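Local coordinates for protein tylactone synthase starter module and modules 1 & 2 (Streptomyces fradiae, PDB 2Z5L) that probably catalyses NADPH-dependent, stereospecific reduction of a beta-keto group on the growing polyketide during the first extension cycle of tylosin biosynthesis, at residues 80-85 and 122-127; 393-398 and 410-415. All blocks are in the same frame, centred on the assembly; numbering follows the deposited sequence.

Interaction 1. Residues 80-85 and 122-127; sequences LEVPIG and VRTSIA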
loop_
_atom_site.group_PDB
_atom_site.type_symbol
_atom_site.label_atom_id
_atom_site.label_comp_id
_atom_site.label_asym_id
_atom_site.label_seq_id
_atom_site.Cartn_x
_atom_site.Cartn_y
_atom_site.Cartn_z
ATOM N N LEU A 80 13.830 -2.994 24.756
ATOM C CA LEU A 80 13.308 -1.669 25.079
ATOM C C LEU A 80 11.778 -1.698 24.985
ATOM O O LEU A 80 11.204 -2.423 24.172
ATOM C CB LEU A 80 13.851 -0.618 24.104
ATOM C CG LEU A 80 13.663 0.847 24.511
ATOM C CD1 LEU A 80 14.644 1.210 25.628
ATOM C CD2 LEU A 80 13.898 1.746 23.327
ATOM N N GLU A 81 11.118 -0.887 25.801
ATOM C CA GLU A 81 9.666 -0.836 25.785
ATOM C C GLU A 81 9.132 0.505 25.283
ATOM O O GLU A 81 9.425 1.555 25.856
ATOM C CB GLU A 81 9.123 -1.110 27.187
ATOM C CG GLU A 81 7.714 -1.634 27.191
ATOM C CD GLU A 81 7.265 -2.129 28.557
ATOM O OE1 GLU A 81 7.011 -1.293 29.445
ATOM O OE2 GLU A 81 7.172 -3.361 28.731
ATOM N N VAL A 82 8.360 0.460 24.202
ATOM C CA VAL A 82 7.756 1.666 23.653
ATOM C C VAL A 82 6.272 1.440 23.466
ATOM O O VAL A 82 5.848 0.633 22.646
ATOM C CB VAL A 82 8.343 2.066 22.286
ATOM C CG1 VAL A 82 7.528 3.217 21.694
ATOM C CG2 VAL A 82 9.785 2.494 22.451
ATOM N N PRO A 83 5.458 2.170 24.223
ATOM C CA PRO A 83 4.007 2.032 24.130
ATOM C C PRO A 83 3.419 2.514 22.801
ATOM O O PRO A 83 3.918 3.463 22.177
ATOM C CB PRO A 83 3.514 2.844 25.321
ATOM C CG PRO A 83 4.529 3.955 25.401
ATOM C CD PRO A 83 5.842 3.241 25.160
ATOM N N ILE A 84 2.371 1.824 22.364
ATOM C CA ILE A 84 1.662 2.180 21.143
ATOM C C ILE A 84 1.086 3.564 21.451
ATOM O O ILE A 84 0.756 3.853 22.600
ATOM C CB ILE A 84 0.564 1.145 20.875
ATOM C CG1 ILE A 84 1.222 -0.228 20.758
ATOM C CG2 ILE A 84 -0.197 1.473 19.600
ATOM C CD1 ILE A 84 0.251 -1.382 20.793
ATOM N N GLY A 85 0.997 4.434 20.454
ATOM C CA GLY A 85 0.494 5.765 20.729
ATOM C C GLY A 85 1.643 6.736 20.979
ATOM O O GLY A 85 1.480 7.948 20.813
ATOM N N VAL A 122 1.053 1.319 13.492
ATOM C CA VAL A 122 1.688 1.846 12.288
ATOM C C VAL A 122 2.193 3.255 12.562
ATOM O O VAL A 122 3.306 3.623 12.180
ATOM C CB VAL A 122 0.711 1.892 11.122
ATOM C CG1 VAL A 122 1.448 2.306 9.837
ATOM C CG2 VAL A 122 0.080 0.529 10.948
ATOM N N ARG A 123 1.364 4.041 13.238
ATOM C CA ARG A 123 1.739 5.401 13.571
ATOM C C ARG A 123 2.977 5.393 14.460
ATOM O O ARG A 123 3.937 6.119 14.191
ATOM C CB ARG A 123 0.585 6.121 14.271
ATOM C CG ARG A 123 -0.672 6.258 13.414
ATOM C CD ARG A 123 -1.692 7.142 14.113
ATOM N NE ARG A 123 -2.954 7.216 13.386
ATOM C CZ ARG A 123 -3.944 6.338 13.512
ATOM N NH1 ARG A 123 -3.828 5.312 14.349
ATOM N NH2 ARG A 123 -5.050 6.482 12.798
ATOM N N THR A 124 2.965 4.548 15.491
ATOM C CA THR A 124 4.086 4.453 16.416
ATOM C C THR A 124 5.323 3.863 15.753
ATOM O O THR A 124 6.438 4.161 16.167
ATOM C CB THR A 124 3.754 3.590 17.646
ATOM O OG1 THR A 124 2.469 3.955 18.171
ATOM C CG2 THR A 124 4.802 3.821 18.732
ATOM N N SER A 125 5.118 3.022 14.738
ATOM C CA SER A 125 6.220 2.398 14.018
ATOM C C SER A 125 6.915 3.466 13.185
ATOM O O SER A 125 8.150 3.527 13.126
ATOM C CB SER A 125 5.711 1.265 13.109
ATOM O OG SER A 125 5.262 0.154 13.873
ATOM N N ILE A 126 6.120 4.308 12.535
ATOM C CA ILE A 126 6.666 5.392 11.736
ATOM C C ILE A 126 7.450 6.305 12.680
ATOM O O ILE A 126 8.565 6.728 12.365
ATOM C CB ILE A 126 5.520 6.143 10.987
ATOM C CG1 ILE A 126 5.035 5.251 9.839
ATOM C CG2 ILE A 126 6.002 7.515 10.467
ATOM C CD1 ILE A 126 3.853 5.765 9.106
ATOM N N ALA A 127 6.873 6.564 13.854
ATOM C CA ALA A 127 7.502 7.393 14.880
ATOM C C ALA A 127 8.867 6.818 15.304
ATOM O O ALA A 127 9.809 7.566 15.544
ATOM C CB ALA A 127 6.582 7.500 16.102
#
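Thr124 turns its side chain toward the chain leaving strand 80-81, and its hydroxyl receives a hydrogen bond from the backbone of Gly85, with Gly85 N 2.8 Å from Thr124 OG1 and an N-H...O angle of 154°. The setting is the N-terminal half of the ketoreductase, the Rossmann-like region that in modular polyketide synthases is usually called the structural subdomain; here helix 119-135 meets the loop running out of an outermost strand. The contact illustrates how one threonine can serve different neighbours with its two branches. The methyl meets Val82, with Thr124 CG2 4.1 Å from Val82 CG1, and Thr124 CG2 also lies 3.6 Å from the carbonyl oxygen Pro83 O. The side chains of Ile84 and Thr124 cross at about a right angle, with Ile84 CG2 3.9 Å from Thr124 OG1. Gly85 adopts backbone angles (phi 95°) that suit glycine, letting the chain turn after its N-H has been delivered.

Farther out, backbone bonding to Ala54 holds Val82 against the neighbouring strand 49-54, while its side chain also packs on Val91 and Leu94 of helix 88-99. Pro83 turns away from helix 119-135 and rests on Pro56, leaving its carbonyl facing the helix. With the methyl of Thr124 opposite the backbone N and the hydroxyl beside it (chi1 -46°), OG1 can reach back one turn and still accept from Gly85. The hydroxyl thus works as acceptor for the loop and as donor within its own helix, its rotation fixed by the bond from Thr124 OG1 to Asp120 O.

Interaction 2. Residues 393-398 and 410-415; sequences TGTWGN and ALDALA
Gly394 meets Asp412 through a water rather than directly. Its carbonyl oxygen accepts from water 1, with Gly394 O 2.8 Å from the water oxygen, and the same water donates to Asp412 OD2 at 2.6 Å. Arg170 also bonds this carbonyl, giving Gly394 O two donors. At Thr395 the scheme repeats with a side-chain hydroxyl: water 2 lies 2.8 Å from Thr395 OG1 and donates to Asp412 OD2, again at 2.6 Å. The two side chains themselves stop short of each other, Thr395 OG1 standing 3.6 Å from Asp412 OD2. Keeping OG1 beside its own backbone N (chi1 -51°) brings the threonine hydroxyl to water 2. Solvent here is part of the buried construction, a pair of waters converging on one carboxylate oxygen.

Beyond Thr395 the loop turns off toward the C-terminal part of the chain, where Trp396 meets Phe498 edge-to-face and Asn398 bonds to Gly443 and Arg450. This strand-loop-helix unit belongs to the ketoreductase's short-chain dehydrogenase fold: strand 386-391 leads into the loop and helix 402-419 follows. Asp412 projects from that helix toward the loop; its other oxygen, OD1, bonds Ser390 of strand 386-391 and Ser427 of strand 426-430, which engages both halves of the carboxylate and restrains its rotation. Its side chain also touches Cys474 of strand 474-477, while helices 160-175 and 356-376 pack on other side chains of its helix.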
loop_
_atom_site.group_PDB
_atom_site.type_symbol
_atom_site.label_atom_id
_atom_site.label_comp_id
_atom_site.label_asym_id
_atom_site.label_seq_id
_atom_site.Cartn_x
_atom_site.Cartn_y
_atom_site.Cartn_z
ATOM N N THR A 393 2.781 3.126 -5.557
ATOM C CA THR A 393 3.556 3.594 -4.421
ATOM C C THR A 393 3.401 2.645 -3.237
ATOM O O THR A 393 4.321 2.488 -2.432
ATOM C CB THR A 393 3.118 4.999 -3.985
ATOM O OG1 THR A 393 1.732 4.972 -3.627
ATOM C CG2 THR A 393 3.335 6.003 -5.130
ATOM N N GLY A 394 2.231 2.016 -3.143
ATOM C CA GLY A 394 1.964 1.092 -2.059
ATOM C C GLY A 394 2.307 -0.348 -2.385
ATOM O O GLY A 394 2.046 -1.234 -1.566
ATOM N N THR A 395 2.867 -0.601 -3.567
ATOM C CA THR A 395 3.237 -1.972 -3.948
ATOM C C THR A 395 4.730 -2.090 -4.250
ATOM O O THR A 395 5.337 -3.111 -3.952
ATOM C CB THR A 395 2.460 -2.472 -5.195
ATOM O OG1 THR A 395 1.056 -2.254 -5.010
ATOM C CG2 THR A 395 2.706 -3.966 -5.401
ATOM N N TRP A 396 5.313 -1.061 -4.862
ATOM C CA TRP A 396 6.741 -1.081 -5.153
ATOM C C TRP A 396 7.480 -0.169 -4.200
ATOM O O TRP A 396 8.567 -0.491 -3.731
ATOM C CB TRP A 396 7.035 -0.621 -6.581
ATOM C CG TRP A 396 6.545 -1.551 -7.637
ATOM C CD1 TRP A 396 5.962 -2.774 -7.454
ATOM C CD2 TRP A 396 6.575 -1.330 -9.050
ATOM N NE1 TRP A 396 5.619 -3.325 -8.664
ATOM C CE2 TRP A 396 5.985 -2.459 -9.661
ATOM C CE3 TRP A 396 7.041 -0.287 -9.856
ATOM C CZ2 TRP A 396 5.851 -2.575 -11.045
ATOM C CZ3 TRP A 396 6.907 -0.400 -11.232
ATOM C CH2 TRP A 396 6.312 -1.538 -11.814
ATOM N N GLY A 397 6.893 0.983 -3.913
ATOM C CA GLY A 397 7.543 1.922 -3.017
ATOM C C GLY A 397 7.966 3.155 -3.786
ATOM O O GLY A 397 8.204 3.087 -4.992
ATOM N N ASN A 398 8.055 4.281 -3.086
ATOM C CA ASN A 398 8.440 5.552 -3.694
ATOM C C ASN A 398 8.650 6.621 -2.623
ATOM O O ASN A 398 7.756 6.905 -1.821
ATOM C CB ASN A 398 7.360 6.013 -4.670
ATOM C CG ASN A 398 7.725 7.296 -5.378
ATOM O OD1 ASN A 398 8.775 7.385 -6.013
ATOM N ND2 ASN A 398 6.853 8.297 -5.283
ATOM N N ALA A 410 -3.153 -0.625 2.151
ATOM C CA ALA A 410 -4.372 -1.082 2.824
ATOM C C ALA A 410 -5.557 -1.363 1.901
ATOM O O ALA A 410 -6.409 -2.212 2.208
ATOM C CB ALA A 410 -4.804 -0.086 3.906
ATOM N N LEU A 411 -5.660 -0.627 0.802
ATOM C CA LEU A 411 -6.744 -0.857 -0.134
ATOM C C LEU A 411 -6.569 -2.256 -0.711
ATOM O O LEU A 411 -7.535 -2.999 -0.861
ATOM C CB LEU A 411 -6.724 0.172 -1.277
ATOM C CG LEU A 411 -7.174 1.605 -0.944
ATOM C CD1 LEU A 411 -7.066 2.493 -2.176
ATOM C CD2 LEU A 411 -8.610 1.576 -0.426
ATOM N N ASP A 412 -5.327 -2.611 -1.030
ATOM C CA ASP A 412 -5.021 -3.926 -1.593
ATOM C C ASP A 412 -5.388 -5.074 -0.646
ATOM O O ASP A 412 -6.017 -6.053 -1.065
ATOM C CB ASP A 412 -3.535 -4.015 -1.975
ATOM C CG ASP A 412 -3.096 -2.885 -2.911
ATOM O OD1 ASP A 412 -3.960 -2.274 -3.581
ATOM O OD2 ASP A 412 -1.883 -2.617 -2.994
ATOM N N ALA A 413 -5.014 -4.954 0.626
ATOM C CA ALA A 413 -5.309 -6.003 1.604
ATOM C C ALA A 413 -6.816 -6.219 1.726
ATOM O O ALA A 413 -7.281 -7.349 1.873
ATOM C CB ALA A 413 -4.715 -5.637 2.968
ATOM N N LEU A 414 -7.566 -5.118 1.686
ATOM C CA LEU A 414 -9.014 -5.163 1.775
ATOM C C LEU A 414 -9.560 -5.959 0.595
ATOM O O LEU A 414 -10.515 -6.726 0.744
ATOM C CB LEU A 414 -9.597 -3.749 1.765
ATOM C CG LEU A 414 -11.129 -3.637 1.678
ATOM C CD1 LEU A 414 -11.773 -4.157 2.954
ATOM C CD2 LEU A 414 -11.521 -2.172 1.460
ATOM N N ALA A 415 -8.942 -5.793 -0.569
ATOM C CA ALA A 415 -9.366 -6.514 -1.759
ATOM C C ALA A 415 -9.192 -8.005 -1.504
ATOM O O ALA A 415 -10.122 -8.793 -1.695
ATOM C CB ALA A 415 -8.526 -6.085 -2.963
HETATM O O HOH W 1 0.094 -3.301 -1.376
HETATM O O HOH W 2 -0.582 -0.445 -3.574
#

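Interaction 1 closes before interaction 2 opens along the chain, and the two lie in different halves of the ketoreductase: 80-85 with 122-127 toward the periphery of the N-terminal half, 393-398 with 410-415 near the centre of the molecule, within the KR domain. Their centres are 22 Å apart and their nearest atoms about 9 Å, without touching. What they share is neighbours. Helices 160-175 and 356-376 each pack against both helix 119-135 and helix 402-419. These four helices therefore link the halves, consistent with a structural subdomain built closely against the catalytic one rather than tethered loosely to it.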